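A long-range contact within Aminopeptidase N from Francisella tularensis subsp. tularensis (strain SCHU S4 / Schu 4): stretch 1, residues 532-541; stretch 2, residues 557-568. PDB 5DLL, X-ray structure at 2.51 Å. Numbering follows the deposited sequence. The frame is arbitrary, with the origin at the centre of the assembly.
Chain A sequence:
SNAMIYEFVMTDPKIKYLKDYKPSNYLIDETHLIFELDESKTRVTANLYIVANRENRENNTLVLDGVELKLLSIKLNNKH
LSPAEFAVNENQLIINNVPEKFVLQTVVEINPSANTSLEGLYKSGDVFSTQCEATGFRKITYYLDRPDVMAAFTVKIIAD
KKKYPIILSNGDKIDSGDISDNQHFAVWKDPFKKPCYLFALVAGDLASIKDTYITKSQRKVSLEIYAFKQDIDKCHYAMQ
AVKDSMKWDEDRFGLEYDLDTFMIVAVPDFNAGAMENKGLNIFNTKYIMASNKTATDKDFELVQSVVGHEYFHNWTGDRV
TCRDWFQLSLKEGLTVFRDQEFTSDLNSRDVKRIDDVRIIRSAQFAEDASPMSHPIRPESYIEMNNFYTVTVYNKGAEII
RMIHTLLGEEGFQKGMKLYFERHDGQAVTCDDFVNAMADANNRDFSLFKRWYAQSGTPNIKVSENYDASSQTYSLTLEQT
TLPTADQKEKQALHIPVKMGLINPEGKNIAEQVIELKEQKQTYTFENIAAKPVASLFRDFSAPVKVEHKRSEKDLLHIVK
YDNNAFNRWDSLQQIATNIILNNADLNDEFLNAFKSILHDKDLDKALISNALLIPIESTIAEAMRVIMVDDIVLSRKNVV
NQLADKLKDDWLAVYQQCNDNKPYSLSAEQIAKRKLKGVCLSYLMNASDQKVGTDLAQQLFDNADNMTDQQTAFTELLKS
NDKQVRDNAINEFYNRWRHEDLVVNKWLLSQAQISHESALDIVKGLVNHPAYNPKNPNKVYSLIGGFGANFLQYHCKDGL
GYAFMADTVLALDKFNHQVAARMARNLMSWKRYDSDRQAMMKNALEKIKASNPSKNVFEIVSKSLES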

# COMPACT_ATOMS: atom_id res chain seq x y z
N PRO A 532 25.19 3.48 -30.38
CA PRO A 532 23.90 3.81 -29.82
C PRO A 532 23.97 4.21 -28.35
O PRO A 532 25.00 4.01 -27.70
CB PRO A 532 23.15 2.48 -29.95
CG PRO A 532 24.21 1.45 -29.76
CD PRO A 532 25.54 2.07 -30.10
N VAL A 533 22.88 4.77 -27.86
CA VAL A 533 22.68 4.98 -26.43
C VAL A 533 21.68 3.92 -25.95
O VAL A 533 20.70 3.62 -26.64
CB VAL A 533 22.21 6.42 -26.09
CG1 VAL A 533 21.04 6.86 -26.97
CG2 VAL A 533 21.84 6.54 -24.61
N ALA A 534 21.95 3.33 -24.79
CA ALA A 534 21.18 2.19 -24.30
C ALA A 534 20.01 2.62 -23.41
O ALA A 534 20.16 3.49 -22.55
CB ALA A 534 22.09 1.23 -23.55
N SER A 535 18.85 2.02 -23.65
CA SER A 535 17.68 2.16 -22.79
C SER A 535 17.64 0.93 -21.89
O SER A 535 17.38 -0.17 -22.36
CB SER A 535 16.40 2.25 -23.62
OG SER A 535 15.26 2.32 -22.80
N LEU A 536 17.91 1.12 -20.60
CA LEU A 536 18.15 0.00 -19.68
C LEU A 536 17.22 -0.01 -18.47
O LEU A 536 16.83 1.04 -17.96
CB LEU A 536 19.61 0.04 -19.20
CG LEU A 536 20.64 -0.46 -20.21
CD1 LEU A 536 22.05 -0.07 -19.79
CD2 LEU A 536 20.52 -1.96 -20.41
N PHE A 537 16.88 -1.22 -18.03
CA PHE A 537 15.95 -1.44 -16.92
C PHE A 537 14.63 -0.69 -17.14
O PHE A 537 14.21 0.14 -16.32
CB PHE A 537 16.60 -1.07 -15.58
CG PHE A 537 17.82 -1.89 -15.26
CD1 PHE A 537 17.69 -3.16 -14.72
CD2 PHE A 537 19.09 -1.40 -15.52
CE1 PHE A 537 18.81 -3.92 -14.43
CE2 PHE A 537 20.22 -2.15 -15.24
CZ PHE A 537 20.08 -3.42 -14.69
N ARG A 538 14.00 -0.99 -18.27
CA ARG A 538 12.74 -0.38 -18.65
C ARG A 538 11.62 -0.80 -17.70
O ARG A 538 11.49 -1.98 -17.38
CB ARG A 538 12.37 -0.79 -20.07
CG ARG A 538 13.29 -0.21 -21.13
CD ARG A 538 12.84 -0.66 -22.51
NE ARG A 538 13.42 0.14 -23.58
CZ ARG A 538 13.06 0.06 -24.86
NH1 ARG A 538 12.12 -0.79 -25.25
NH2 ARG A 538 13.65 0.84 -25.76
N ASP A 539 10.82 0.18 -17.27
CA ASP A 539 9.77 -0.02 -16.26
C ASP A 539 10.32 -0.53 -14.92
O ASP A 539 9.61 -1.22 -14.17
CB ASP A 539 8.68 -0.97 -16.78
CG ASP A 539 8.02 -0.46 -18.04
OD1 ASP A 539 7.43 0.63 -18.00
OD2 ASP A 539 8.09 -1.16 -19.07
N PHE A 540 11.58 -0.18 -14.62
CA PHE A 540 12.25 -0.61 -13.39
C PHE A 540 12.15 -2.13 -13.28
O PHE A 540 11.54 -2.67 -12.35
CB PHE A 540 11.61 0.11 -12.20
CG PHE A 540 12.44 0.09 -10.95
CD1 PHE A 540 13.66 0.74 -10.90
CD2 PHE A 540 11.97 -0.55 -9.80
CE1 PHE A 540 14.42 0.74 -9.74
CE2 PHE A 540 12.73 -0.55 -8.64
CZ PHE A 540 13.95 0.10 -8.61
N SER A 541 12.76 -2.82 -14.24
CA SER A 541 12.58 -4.26 -14.40
C SER A 541 13.08 -5.07 -13.21
O SER A 541 12.55 -6.15 -12.93
CB SER A 541 13.24 -4.76 -15.70
OG SER A 541 14.63 -4.47 -15.73
N HIS A 557 18.78 12.23 -25.44
CA HIS A 557 18.40 11.35 -26.55
C HIS A 557 17.37 10.30 -26.11
O HIS A 557 16.43 9.99 -26.84
CB HIS A 557 19.64 10.67 -27.14
CG HIS A 557 19.42 10.07 -28.50
ND1 HIS A 557 19.58 10.79 -29.67
CD2 HIS A 557 19.06 8.82 -28.88
CE1 HIS A 557 19.32 10.01 -30.70
NE2 HIS A 557 19.00 8.81 -30.25
N ILE A 558 17.55 9.75 -24.90
CA ILE A 558 16.60 8.80 -24.33
C ILE A 558 15.27 9.49 -24.05
O ILE A 558 14.20 8.92 -24.30
CB ILE A 558 17.15 8.14 -23.04
CG1 ILE A 558 18.33 7.22 -23.38
CG2 ILE A 558 16.07 7.33 -22.33
CD1 ILE A 558 19.12 6.75 -22.18
N VAL A 559 15.32 10.72 -23.56
CA VAL A 559 14.11 11.51 -23.31
C VAL A 559 13.35 11.78 -24.61
O VAL A 559 12.11 11.83 -24.61
CB VAL A 559 14.44 12.84 -22.61
CG1 VAL A 559 13.21 13.74 -22.53
CG2 VAL A 559 15.00 12.59 -21.21
N LYS A 560 14.07 11.95 -25.71
CA LYS A 560 13.48 12.33 -27.00
C LYS A 560 12.90 11.16 -27.81
O LYS A 560 11.78 11.26 -28.32
CB LYS A 560 14.51 13.10 -27.84
CG LYS A 560 13.93 13.85 -29.03
CD LYS A 560 15.00 14.64 -29.75
CE LYS A 560 14.52 15.14 -31.11
NZ LYS A 560 13.51 16.22 -30.99
N TYR A 561 13.65 10.06 -27.91
CA TYR A 561 13.34 8.98 -28.87
C TYR A 561 12.94 7.62 -28.30
O TYR A 561 12.46 6.76 -29.05
CB TYR A 561 14.54 8.77 -29.80
CG TYR A 561 14.85 9.94 -30.72
CD1 TYR A 561 13.98 10.28 -31.76
CD2 TYR A 561 16.02 10.68 -30.58
CE1 TYR A 561 14.26 11.33 -32.61
CE2 TYR A 561 16.31 11.74 -31.43
CZ TYR A 561 15.43 12.06 -32.44
OH TYR A 561 15.71 13.11 -33.28
N ASP A 562 13.13 7.40 -27.00
CA ASP A 562 12.88 6.08 -26.39
C ASP A 562 11.39 5.72 -26.38
O ASP A 562 10.56 6.54 -25.99
CB ASP A 562 13.45 6.03 -24.96
CG ASP A 562 13.47 4.62 -24.35
OD1 ASP A 562 12.89 3.68 -24.94
OD2 ASP A 562 14.07 4.46 -23.27
N ASN A 563 11.07 4.50 -26.80
CA ASN A 563 9.70 3.97 -26.72
C ASN A 563 9.20 3.92 -25.28
O ASN A 563 8.05 4.26 -25.02
CB ASN A 563 9.62 2.56 -27.32
CG ASN A 563 9.61 2.56 -28.85
OD1 ASN A 563 9.01 3.44 -29.48
ND2 ASN A 563 10.24 1.56 -29.44
N ASN A 564 10.07 3.49 -24.37
CA ASN A 564 9.71 3.26 -22.97
C ASN A 564 9.40 4.56 -22.21
O ASN A 564 10.31 5.32 -21.87
CB ASN A 564 10.84 2.51 -22.25
CG ASN A 564 10.42 2.02 -20.87
OD1 ASN A 564 11.03 2.38 -19.86
ND2 ASN A 564 9.39 1.19 -20.83
N ALA A 565 8.12 4.78 -21.94
CA ALA A 565 7.66 5.96 -21.20
C ALA A 565 8.36 6.15 -19.86
O ALA A 565 8.67 7.28 -19.46
CB ALA A 565 6.15 5.89 -20.99
N PHE A 566 8.61 5.05 -19.15
CA PHE A 566 9.25 5.13 -17.84
C PHE A 566 10.66 5.72 -17.96
O PHE A 566 10.97 6.70 -17.29
CB PHE A 566 9.30 3.75 -17.18
CG PHE A 566 9.98 3.75 -15.83
CD1 PHE A 566 9.26 4.06 -14.68
CD2 PHE A 566 11.33 3.44 -15.72
CE1 PHE A 566 9.88 4.07 -13.44
CE2 PHE A 566 11.96 3.44 -14.48
CZ PHE A 566 11.23 3.76 -13.34
N ASN A 567 11.49 5.12 -18.80
CA ASN A 567 12.87 5.57 -18.96
C ASN A 567 12.98 7.01 -19.46
O ASN A 567 14.00 7.66 -19.25
CB ASN A 567 13.68 4.63 -19.88
CG ASN A 567 14.41 3.53 -19.12
OD1 ASN A 567 14.34 3.45 -17.89
ND2 ASN A 567 15.12 2.69 -19.85
N ARG A 568 11.93 7.49 -20.13
CA ARG A 568 11.86 8.90 -20.53
C ARG A 568 11.73 9.80 -19.31
O ARG A 568 12.48 10.75 -19.15
CB ARG A 568 10.70 9.14 -21.51
CG ARG A 568 10.90 8.50 -22.87
CD ARG A 568 9.71 8.73 -23.80
NE ARG A 568 9.74 10.06 -24.42
CZ ARG A 568 8.99 10.43 -25.47
NH1 ARG A 568 8.15 9.58 -26.04
NH2 ARG A 568 9.10 11.66 -25.95

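What holds the middle of the contact together? S535, in the strand of the first stretch, points its CA-to-CB bond toward the second stretch, and its t rotamer (chi1 177°) places the hydroxyl among three polar side chains. S535 OG donates to D562 OD2 at 2.5 Å, a very short bond, and accepts from N567 ND2 at 3.0 Å. It also accepts from R538 NE, likewise 3.0 Å from S535 OG, within its own stretch. A serine suits this buried place because one small hydroxyl can both give and receive.

How does N567 serve the backbone as well as the serine? Its chi1 of -92° lies between the usual wells, and with chi2 near 0° the amide nitrogen is directed at two acceptors: besides S535 OG, N567 ND2 donates to L536 O at 3.0 Å. Both bonds are nearly straight, with angles of 160° and 157°, so the two amide hydrogens are well used. An asparagine side chain thus ties the start of the helix to the backbone carbonyl of L536, in a buried setting where an unpaired carbonyl would be costly.

Why does R538 lie so extended? After an m chi1 of -68°, its chi2 and chi3 are both t, and the chain runs back alongside S535, bringing NE to the serine hydroxyl and the guanidinium over to D562. The salt bridge from R538 NH2 to D562 OD1 spans 3.1 Å, but the oxygen sits well out of the guanidinium plane, so the attraction is between charges and no N-H points at it. One face of the guanidinium is covered by N564 CB. D562, with chi1 t, is the first residue to leave helical geometry; its carboxylate divides its work, OD2 accepting the hydrogen bond from S535 OG while OD1 meets the arginine and accepts from N564 N at 2.9 Å, which braces the turn into the next helix.

What does N564 do at the start of that helix? Its t rotamer (chi1 -169°) turns N564 OD1 back to accept from N567 N at 3.0 Å, a capping bond that satisfies a free amide of the first turn. The same oxygen receives a weak bond from D539 N, 3.4 Å from N564 OD1. In return, N564 ND2 reaches the carboxylate of D539 through weak bonds, the shorter being 3.2 Å to D539 OD2. The CA-to-CB bond of D539 points away, yet its m rotamer brings the carboxylate nearer to the second stretch.

What packs at the two ends of the contact, which buries 578 Å², both sides summed? At one end V533, with chi1 p, sets CG2 3.7 Å from I558 CD1, an apolar contact, and its CG1 lies 3.4 Å from H557 CD2. At the other, F566 uses chi1 t to lay a ring face against the type II turn running from F537 to F540: F540 N is 3.6 Å from F566 CE2, and F540 CB makes an apolar contact 3.8 Å from F566 CZ. Branched V533 and I558 and the broad ring of F566 suit these buried places, their CA-to-CB bonds all pointing toward the other stretch.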